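Local coordinates for protein haloacid dehalogenase-like hydrolase (Salmonella enterica subsp. enterica serovar Typhi, PDB 4EZE) that probably catalyses the magnesium-dependent hydrolysis of O-phosphoserine to serine and phosphate, the last step of L-serine biosynthesis, at residues A[266-271]-A[304-309]; A[154-159]-A[235-240]; A[220-225]-A[252-257]. All coordinates share one frame; numbering follows the deposited sequence. Where two conformers were deposited one is given.

Contact 1. Residues A[266-271]-A[304-309]. With NA (sodium ion), chain D.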
loop_
_atom_site.group_PDB
_atom_site.type_symbol
_atom_site.label_atom_id
_atom_site.label_comp_id
_atom_site.label_asym_id
_atom_site.label_seq_id
_atom_site.Cartn_x
_atom_site.Cartn_y
_atom_site.Cartn_z
ATOM N N ILE A 266 -7.572 6.813 2.432
ATOM C CA ILE A 266 -6.289 6.149 2.642
ATOM C C ILE A 266 -5.944 5.280 1.397
ATOM O O ILE A 266 -6.774 4.487 0.932
ATOM C CB ILE A 266 -6.363 5.271 3.894
ATOM C CG1 ILE A 266 -6.593 6.114 5.150
ATOM C CG2 ILE A 266 -5.127 4.405 4.037
ATOM C CD1 ILE A 266 -7.100 5.274 6.302
ATOM N N ALA A 267 -4.732 5.446 0.861
ATOM C CA ALA A 267 -4.201 4.640 -0.254
ATOM C C ALA A 267 -2.840 4.071 0.135
ATOM O O ALA A 267 -2.051 4.757 0.777
ATOM C CB ALA A 267 -4.056 5.491 -1.501
ATOM N N CYS A 268 -2.572 2.825 -0.243
ATOM C CA CYS A 268 -1.320 2.134 0.118
ATOM C C CYS A 268 -0.661 1.615 -1.155
ATOM O O CYS A 268 -1.339 1.078 -2.021
ATOM C CB CYS A 268 -1.615 0.900 0.964
ATOM S SG CYS A 268 -2.628 1.178 2.427
ATOM N N GLY A 269 0.655 1.744 -1.268
ATOM C CA GLY A 269 1.360 1.268 -2.461
ATOM C C GLY A 269 2.846 1.162 -2.182
ATOM O O GLY A 269 3.327 1.662 -1.164
ATOM N N ASP A 270 3.564 0.520 -3.096
ATOM C CA ASP A 270 4.992 0.305 -2.967
ATOM C C ASP A 270 5.824 0.985 -4.075
ATOM O O ASP A 270 7.014 1.257 -3.868
ATOM C CB ASP A 270 5.284 -1.177 -3.096
ATOM C CG ASP A 270 5.006 -1.679 -4.498
ATOM O OD1 ASP A 270 3.827 -1.627 -4.918
ATOM O OD2 ASP A 270 5.965 -2.084 -5.186
ATOM N N GLY A 271 5.226 1.229 -5.243
ATOM C CA GLY A 271 6.004 1.611 -6.462
ATOM C C GLY A 271 5.748 2.991 -7.041
ATOM O O GLY A 271 4.733 3.634 -6.741
ATOM N N HIS A 304 6.689 -4.192 9.732
ATOM C CA HIS A 304 5.588 -4.983 10.280
ATOM C C HIS A 304 4.592 -5.192 9.173
ATOM O O HIS A 304 4.937 -5.000 8.020
ATOM C CB HIS A 304 4.963 -4.283 11.493
ATOM C CG HIS A 304 5.891 -4.207 12.671
ATOM N ND1 HIS A 304 6.827 -3.203 12.819
ATOM C CD2 HIS A 304 6.044 -5.027 13.740
ATOM C CE1 HIS A 304 7.514 -3.408 13.932
ATOM N NE2 HIS A 304 7.050 -4.500 14.515
ATOM N N GLY A 305 3.367 -5.587 9.494
ATOM C CA GLY A 305 2.398 -5.856 8.435
ATOM C C GLY A 305 1.298 -4.825 8.452
ATOM O O GLY A 305 1.387 -3.826 9.160
ATOM N N PHE A 306 0.259 -5.073 7.676
ATOM C CA PHE A 306 -0.843 -4.139 7.535
ATOM C C PHE A 306 -1.721 -4.072 8.805
ATOM O O PHE A 306 -2.652 -3.255 8.891
ATOM C CB PHE A 306 -1.699 -4.538 6.339
ATOM C CG PHE A 306 -1.167 -4.064 5.022
ATOM C CD1 PHE A 306 -1.221 -2.730 4.677
ATOM C CD2 PHE A 306 -0.638 -4.956 4.121
ATOM C CE1 PHE A 306 -0.729 -2.292 3.454
ATOM C CE2 PHE A 306 -0.173 -4.539 2.885
ATOM C CZ PHE A 306 -0.220 -3.196 2.544
ATOM N N GLU A 307 -1.452 -4.914 9.793
ATOM C CA GLU A 307 -2.170 -4.748 11.062
ATOM C C GLU A 307 -1.997 -3.302 11.514
ATOM O O GLU A 307 -2.918 -2.715 12.100
ATOM C CB GLU A 307 -1.712 -5.748 12.126
ATOM C CG GLU A 307 -0.303 -5.503 12.678
ATOM C CD GLU A 307 0.783 -6.031 11.760
ATOM O OE1 GLU A 307 0.424 -6.464 10.643
ATOM O OE2 GLU A 307 1.986 -6.025 12.158
ATOM N N LEU A 308 -0.839 -2.709 11.200
ATOM C CA LEU A 308 -0.524 -1.330 11.637
ATOM C C LEU A 308 -1.469 -0.245 11.099
ATOM O O LEU A 308 -1.514 0.845 11.644
ATOM C CB LEU A 308 0.924 -0.935 11.304
ATOM C CG LEU A 308 2.131 -1.689 11.879
ATOM C CD1 LEU A 308 3.374 -0.818 11.795
ATOM C CD2 LEU A 308 1.905 -2.097 13.322
ATOM N N LEU A 309 -2.225 -0.517 10.036
ATOM C CA LEU A 309 -3.209 0.482 9.602
ATOM C C LEU A 309 -4.181 0.838 10.746
ATOM O O LEU A 309 -4.835 1.885 10.741
ATOM C CB LEU A 309 -3.991 -0.008 8.397
ATOM C CG LEU A 309 -3.195 -0.229 7.117
ATOM C CD1 LEU A 309 -4.131 -0.815 6.086
ATOM C CD2 LEU A 309 -2.668 1.097 6.619
HETATM NA NA NA D . 2.816 -2.381 -6.904
HETATM O O HOH W 1 3.757 -0.879 -8.062
HETATM O O HOH W 2 4.708 -3.427 -8.204
#
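Cys268 meets Phe306 and Leu309 where strand 265-269, in the middle of the parallel sheet of the HAD hydrolase Rossmann-like core, faces the 3-10 turn that follows strand 299-301. CB of Cys268 points toward the turn, and SG, anti to the carbonyl carbon (chi1 -53°), touches both partners: Cys268 SG lies 4.1 Å from Phe306 CE1. The CD2 branch of Leu309 comes to 4.2 Å from Cys268 SG from a direction well apart from that of the ring. The sulfur thus meets an aromatic carbon and a methyl, and Cys268 CB touches the same Phe306 CE1. The aromatic ring receives the sulfur obliquely, Cys268 SG standing 5.4 Å from the centroid of the Phe306 ring and 72° off its normal, an oblique sulfur-aromatic contact. Trp287 stacks on that ring and Phe113 meets it edge to face, which probably limits its rotation; Leu309 leans on Phe113 and on Ile285 as well. All three touching residues are buried, and their meeting is apolar. The turn has its own polar brace, Gly305 N donating to Glu307 OE2 at 3.0 Å, a bond that reaches the syn side of the carboxylate from 32° outside its plane. The strand ends on Gly269, the first residue of the Gly-Asp-Gly of a HAD signature motif, and Asp270 just after it reaches the metal. Asp114 and Asp116 complete the protein ligands of the sodium ion. Water 1 O is 2.1 Å from the sodium NA, and a second water also binds it. Asp270 binds through one oxygen: Asp270 OD1 is 2.4 Å from the sodium NA, whereas Asp270 OD2 stays 3.6 Å from the same ion.

Contact 2. Residues A[154-159]-A[235-240]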
loop_
_atom_site.group_PDB
_atom_site.type_symbol
_atom_site.label_atom_id
_atom_site.label_comp_id
_atom_site.label_asym_id
_atom_site.label_seq_id
_atom_site.Cartn_x
_atom_site.Cartn_y
_atom_site.Cartn_z
ATOM N N ALA A 154 3.766 0.846 -22.808
ATOM C CA ALA A 154 4.373 -0.042 -23.794
ATOM C C ALA A 154 5.052 -1.216 -23.071
ATOM O O ALA A 154 5.098 -2.337 -23.585
ATOM C CB ALA A 154 5.351 0.730 -24.677
ATOM N N SER A 155 5.527 -0.969 -21.854
ATOM C CA SER A 155 5.976 -2.061 -20.997
ATOM C C SER A 155 4.817 -3.012 -20.748
ATOM O O SER A 155 4.931 -4.229 -20.940
ATOM C CB SER A 155 6.475 -1.524 -19.663
ATOM O OG SER A 155 6.506 -2.549 -18.683
ATOM N N PHE A 156 3.691 -2.453 -20.317
ATOM C CA PHE A 156 2.520 -3.281 -20.054
ATOM C C PHE A 156 2.046 -4.014 -21.323
ATOM O O PHE A 156 1.789 -5.219 -21.305
ATOM C CB PHE A 156 1.375 -2.451 -19.437
ATOM C CG PHE A 156 0.153 -3.266 -19.141
ATOM C CD1 PHE A 156 0.080 -4.029 -17.988
ATOM C CD2 PHE A 156 -0.902 -3.320 -20.044
ATOM C CE1 PHE A 156 -1.029 -4.823 -17.733
ATOM C CE2 PHE A 156 -2.021 -4.107 -19.790
ATOM C CZ PHE A 156 -2.084 -4.864 -18.628
ATOM N N THR A 157 1.932 -3.301 -22.436
ATOM C CA THR A 157 1.404 -3.940 -23.642
ATOM C C THR A 157 2.338 -5.060 -24.091
ATOM O O THR A 157 1.898 -6.176 -24.398
ATOM C CB THR A 157 1.197 -2.925 -24.797
ATOM O OG1 THR A 157 2.278 -1.993 -24.810
ATOM C CG2 THR A 157 -0.082 -2.135 -24.605
ATOM N N ARG A 158 3.632 -4.754 -24.147
ATOM C CA ARG A 158 4.642 -5.749 -24.542
ATOM C C ARG A 158 4.579 -7.020 -23.714
ATOM O O ARG A 158 4.563 -8.127 -24.258
ATOM C CB ARG A 158 6.050 -5.170 -24.452
ATOM C CG ARG A 158 6.617 -4.735 -25.788
ATOM C CD ARG A 158 7.872 -3.902 -25.598
ATOM N NE ARG A 158 8.668 -3.833 -26.820
ATOM C CZ ARG A 158 8.296 -3.191 -27.922
ATOM N NH1 ARG A 158 7.129 -2.562 -27.971
ATOM N NH2 ARG A 158 9.088 -3.187 -28.984
ATOM N N ARG A 159 4.558 -6.866 -22.395
ATOM C CA ARG A 159 4.508 -8.036 -21.519
ATOM C C ARG A 159 3.228 -8.829 -21.698
ATOM O O ARG A 159 3.245 -10.063 -21.700
ATOM C CB ARG A 159 4.711 -7.629 -20.055
ATOM C CG ARG A 159 6.158 -7.229 -19.781
ATOM C CD ARG A 159 6.408 -6.803 -18.340
ATOM N NE ARG A 159 5.714 -5.557 -18.054
ATOM C CZ ARG A 159 4.830 -5.408 -17.079
ATOM N NH1 ARG A 159 4.574 -6.419 -16.259
ATOM N NH2 ARG A 159 4.234 -4.233 -16.905
ATOM N N ASP A 235 -4.792 -10.461 -26.639
ATOM C CA ASP A 235 -4.066 -9.215 -26.426
ATOM C C ASP A 235 -5.018 -8.038 -26.635
ATOM O O ASP A 235 -4.575 -6.948 -27.008
ATOM C CB ASP A 235 -2.933 -9.076 -27.439
ATOM C CG ASP A 235 -3.452 -8.997 -28.877
ATOM O OD1 ASP A 235 -4.685 -8.942 -29.058
ATOM O OD2 ASP A 235 -2.637 -8.982 -29.819
ATOM N N ASN A 236 -6.322 -8.251 -26.446
ATOM C CA ASN A 236 -7.265 -7.143 -26.496
ATOM C C ASN A 236 -7.291 -6.436 -25.143
ATOM O O ASN A 236 -7.978 -6.862 -24.202
ATOM C CB ASN A 236 -8.659 -7.621 -26.933
ATOM C CG ASN A 236 -8.637 -8.319 -28.283
ATOM O OD1 ASN A 236 -7.760 -8.062 -29.122
ATOM N ND2 ASN A 236 -9.588 -9.225 -28.495
ATOM N N ILE A 237 -6.504 -5.375 -25.050
ATOM C CA ILE A 237 -6.390 -4.609 -23.834
ATOM C C ILE A 237 -7.385 -3.432 -23.889
ATOM O O ILE A 237 -7.376 -2.656 -24.836
ATOM C CB ILE A 237 -4.952 -4.066 -23.671
ATOM C CG1 ILE A 237 -3.935 -5.209 -23.623
ATOM C CG2 ILE A 237 -4.812 -3.259 -22.383
ATOM C CD1 ILE A 237 -2.518 -4.716 -23.463
ATOM N N THR A 238 -8.253 -3.306 -22.890
ATOM C CA THR A 238 -9.168 -2.140 -22.819
ATOM C C THR A 238 -8.416 -0.802 -22.751
ATOM O O THR A 238 -7.597 -0.610 -21.851
ATOM C CB THR A 238 -10.013 -2.240 -21.552
ATOM O OG1 THR A 238 -10.831 -3.406 -21.634
ATOM C CG2 THR A 238 -10.902 -0.971 -21.350
ATOM N N LEU A 239 -8.685 0.122 -23.680
ATOM C CA LEU A 239 -8.083 1.482 -23.615
ATOM C C LEU A 239 -9.077 2.513 -23.086
ATOM O O LEU A 239 -10.276 2.388 -23.329
ATOM C CB LEU A 239 -7.637 1.943 -25.002
ATOM C CG LEU A 239 -6.867 0.904 -25.801
ATOM C CD1 LEU A 239 -6.531 1.521 -27.145
ATOM C CD2 LEU A 239 -5.624 0.426 -25.031
ATOM N N PRO A 240 -8.589 3.550 -22.381
ATOM C CA PRO A 240 -7.195 3.884 -22.085
ATOM C C PRO A 240 -6.627 2.983 -20.980
ATOM O O PRO A 240 -7.377 2.500 -20.127
ATOM C CB PRO A 240 -7.295 5.321 -21.574
ATOM C CG PRO A 240 -8.629 5.341 -20.835
ATOM C CD PRO A 240 -9.527 4.367 -21.580
#
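Ile237 sets its CD1 methyl against both Phe156 and Thr157, two consecutive residues of helix 152-161, and these three side chains carry the whole contact. The tight part is small and apolar. CD1 of Ile237 lies 3.7 Å from Thr157 CG2 and 3.8 Å from Phe156 CE2, so the end of the isoleucine is held from both residues at once. Its other branch takes a different path to the ring: Ile237 CG2 arrives in the ring plane, at the edge, 3.9 Å from Phe156 CE2, while CD1 comes to the same carbon obliquely. The phenylalanine can offer this side because CG stands anti to the backbone N (chi1 -180°), swinging the ring out alongside the isoleucine, which runs past it in the opposite direction. Thr157 instead crosses Ile237 at about a right angle and presents only its methyl; its hydroxyl OG1 is turned back to hydrogen-bond Asn153 O in the preceding turn of the helix. Around this knot the contact opens quickly. Beyond Ile237 the chain continues through exposed Leu239 and the cis peptide before Pro240, and Leu239 stays clear of the helix segment. Arg158 points away from the strand and is exposed. Arg159 folds back on its own helix, NE donating to Ser155 OG at 3.2 Å, with the hydroxyl tilted 20° from the guanidinium plane; both its flank and that of Arg158 rest on helix 135-146. The arrangement joins a helix of the alpha-helical bundle inserted after the first core strand to the two-stranded antiparallel hairpin 226-237, consistent with the helical cap and small hairpin that overhang the active site in SerB-type phosphatases.

Contact 3. Residues A[220-225]-A[252-257]; sequences YAFSNT and VDLAAR
Leu254 reaches from helix 244-258 to the aromatic rings of Tyr220 and Phe222 and packs against both. Its CB leaves the helix toward the strand, and with CG anti to the backbone N (chi1 178°) the chain continues outward; CB and CG stay farther back, and the two methyls do the touching. CD1 of Leu254 settles over one face of the Tyr220 ring, 3.9 Å from the centroid and only 5° off the ring normal. This is a CH-pi contact centred on the ring, as the equal distances confirm: Leu254 CD1 is 4.1 Å from both Tyr220 CG and Tyr220 CZ, at opposite ends of the ring. The second methyl, CD2, is shared. Leu254 CD2 lies 4.1 Å from Phe222 CE2, approached obliquely, and 4.2 Å from Tyr220 CD2. Tyr220 and Phe222, two apart on one strand, therefore turn the same way; Tyr220 takes both methyls, Phe222 only CD2. One turn on, Leu258 also touches Tyr220; one turn earlier, Thr250 touches Phe222. Strand 220-224 forms an edge of the parallel sheet, bonded through its backbone to strand 197-202; helix 244-258 packs on this face, while Ala221 and Ser223 point the other way, onto helix 206-216.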
loop_
_atom_site.group_PDB
_atom_site.type_symbol
_atom_site.label_atom_id
_atom_site.label_comp_id
_atom_site.label_asym_id
_atom_site.label_seq_id
_atom_site.Cartn_x
_atom_site.Cartn_y
_atom_site.Cartn_z
ATOM N N TYR A 220 -14.513 -2.729 -3.841
ATOM C CA TYR A 220 -14.206 -2.351 -5.227
ATOM C C TYR A 220 -12.885 -2.921 -5.707
ATOM O O TYR A 220 -12.036 -3.339 -4.913
ATOM C CB TYR A 220 -14.185 -0.822 -5.372
ATOM C CG TYR A 220 -15.482 -0.195 -4.928
ATOM C CD1 TYR A 220 -16.532 -0.044 -5.818
ATOM C CD2 TYR A 220 -15.672 0.204 -3.605
ATOM C CE1 TYR A 220 -17.733 0.503 -5.416
ATOM C CE2 TYR A 220 -16.870 0.757 -3.192
ATOM C CZ TYR A 220 -17.898 0.900 -4.107
ATOM O OH TYR A 220 -19.097 1.440 -3.730
ATOM N N ALA A 221 -12.708 -2.895 -7.019
ATOM C CA ALA A 221 -11.543 -3.474 -7.647
ATOM C C ALA A 221 -11.502 -2.950 -9.081
ATOM O O ALA A 221 -12.488 -3.008 -9.785
ATOM C CB ALA A 221 -11.627 -4.994 -7.613
ATOM N N PHE A 222 -10.369 -2.400 -9.493
ATOM C CA PHE A 222 -10.243 -1.762 -10.788
ATOM C C PHE A 222 -8.851 -2.084 -11.275
ATOM O O PHE A 222 -7.920 -1.978 -10.508
ATOM C CB PHE A 222 -10.318 -0.235 -10.637
ATOM C CG PHE A 222 -11.598 0.254 -10.047
ATOM C CD1 PHE A 222 -12.724 0.423 -10.845
ATOM C CD2 PHE A 222 -11.678 0.559 -8.693
ATOM C CE1 PHE A 222 -13.917 0.881 -10.298
ATOM C CE2 PHE A 222 -12.874 1.004 -8.139
ATOM C CZ PHE A 222 -13.991 1.168 -8.947
ATOM N N SER A 223 -8.685 -2.440 -12.543
ATOM C CA SER A 223 -7.335 -2.536 -13.101
ATOM C C SER A 223 -7.415 -2.446 -14.609
ATOM O O SER A 223 -8.450 -2.021 -15.163
ATOM C CB SER A 223 -6.662 -3.839 -12.665
ATOM O OG SER A 223 -7.365 -4.960 -13.177
ATOM N N ASN A 224 -6.332 -2.830 -15.284
ATOM C CA ASN A 224 -6.403 -2.975 -16.741
ATOM C C ASN A 224 -7.258 -4.174 -17.070
ATOM O O ASN A 224 -7.402 -5.088 -16.256
ATOM C CB ASN A 224 -5.032 -3.189 -17.337
ATOM C CG ASN A 224 -4.258 -1.918 -17.468
ATOM O OD1 ASN A 224 -4.657 -1.024 -18.199
ATOM N ND2 ASN A 224 -3.114 -1.840 -16.785
ATOM N N THR A 225 -7.832 -4.185 -18.266
ATOM C CA THR A 225 -8.655 -5.309 -18.646
ATOM C C THR A 225 -8.053 -5.936 -19.891
ATOM O O THR A 225 -7.817 -5.247 -20.887
ATOM C CB THR A 225 -10.120 -4.905 -18.902
ATOM O OG1 THR A 225 -10.527 -3.919 -17.940
ATOM C CG2 THR A 225 -11.038 -6.120 -18.774
ATOM N N VAL A 252 -10.037 9.267 -7.386
ATOM C CA VAL A 252 -10.798 10.497 -7.339
ATOM C C VAL A 252 -12.254 10.219 -7.683
ATOM O O VAL A 252 -13.178 10.608 -6.943
ATOM C CB VAL A 252 -10.240 11.524 -8.337
ATOM C CG1 VAL A 252 -11.161 12.737 -8.435
ATOM C CG2 VAL A 252 -8.858 11.949 -7.902
ATOM N N ASP A 253 -12.453 9.532 -8.803
ATOM C CA ASP A 253 -13.809 9.245 -9.286
ATOM C C ASP A 253 -14.579 8.377 -8.292
ATOM O O ASP A 253 -15.791 8.538 -8.134
ATOM C CB ASP A 253 -13.811 8.634 -10.714
ATOM C CG ASP A 253 -13.119 9.544 -11.776
ATOM O OD1 ASP A 253 -12.761 10.703 -11.472
ATOM O OD2 ASP A 253 -12.922 9.097 -12.933
ATOM N N LEU A 254 -13.888 7.479 -7.593
ATOM C CA LEU A 254 -14.581 6.581 -6.660
ATOM C C LEU A 254 -14.979 7.357 -5.433
ATOM O O LEU A 254 -16.042 7.138 -4.852
ATOM C CB LEU A 254 -13.684 5.466 -6.202
ATOM C CG LEU A 254 -14.298 4.497 -5.189
ATOM C CD1 LEU A 254 -15.564 3.851 -5.729
ATOM C CD2 LEU A 254 -13.284 3.403 -4.880
ATOM N N ALA A 255 -14.101 8.260 -5.019
ATOM C CA ALA A 255 -14.382 9.024 -3.843
ATOM C C ALA A 255 -15.542 9.955 -4.185
ATOM O O ALA A 255 -16.431 10.139 -3.376
ATOM C CB ALA A 255 -13.154 9.783 -3.382
ATOM N N ALA A 256 -15.556 10.504 -5.397
ATOM C CA ALA A 256 -16.669 11.370 -5.826
ATOM C C ALA A 256 -17.952 10.592 -5.739
ATOM O O ALA A 256 -18.935 11.062 -5.185
ATOM C CB ALA A 256 -16.489 11.829 -7.272
ATOM N N ARG A 257 -17.950 9.405 -6.327
ATOM C CA ARG A 257 -19.159 8.624 -6.346
ATOM C C ARG A 257 -19.625 8.357 -4.918
ATOM O O ARG A 257 -20.802 8.497 -4.622
ATOM C CB ARG A 257 -19.016 7.327 -7.158
ATOM C CG ARG A 257 -19.686 6.117 -6.497
ATOM C CD ARG A 257 -20.641 5.335 -7.397
ATOM N NE ARG A 257 -20.282 5.380 -8.815
ATOM C CZ ARG A 257 -19.800 4.353 -9.514
ATOM N NH1 ARG A 257 -19.607 3.172 -8.934
ATOM N NH2 ARG A 257 -19.514 4.501 -10.804
#

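How the contacts relate
Along the chain, contacts 2 and 3 interlock, their segments alternating, and both close before contact 1 opens. Contacts 1 and 3 belong to the same parallel sheet, at a middle and an edge strand, with centres 19 Å apart; helix 244-258 of contact 3 is followed in the chain by strand 265-269 of contact 1, the next secondary-structure element. Contact 2 lies outside that core, its centre 28 Å from contact 1 and 19 Å from contact 3. Contacts 2 and 3 touch: Thr238 N is 2.8 Å from Thr225 O, a probable hydrogen bond, and Phe156 packs on Asn224. The cap elements are thereby tied to the sheet edge, while contact 1 adjoins the metal site.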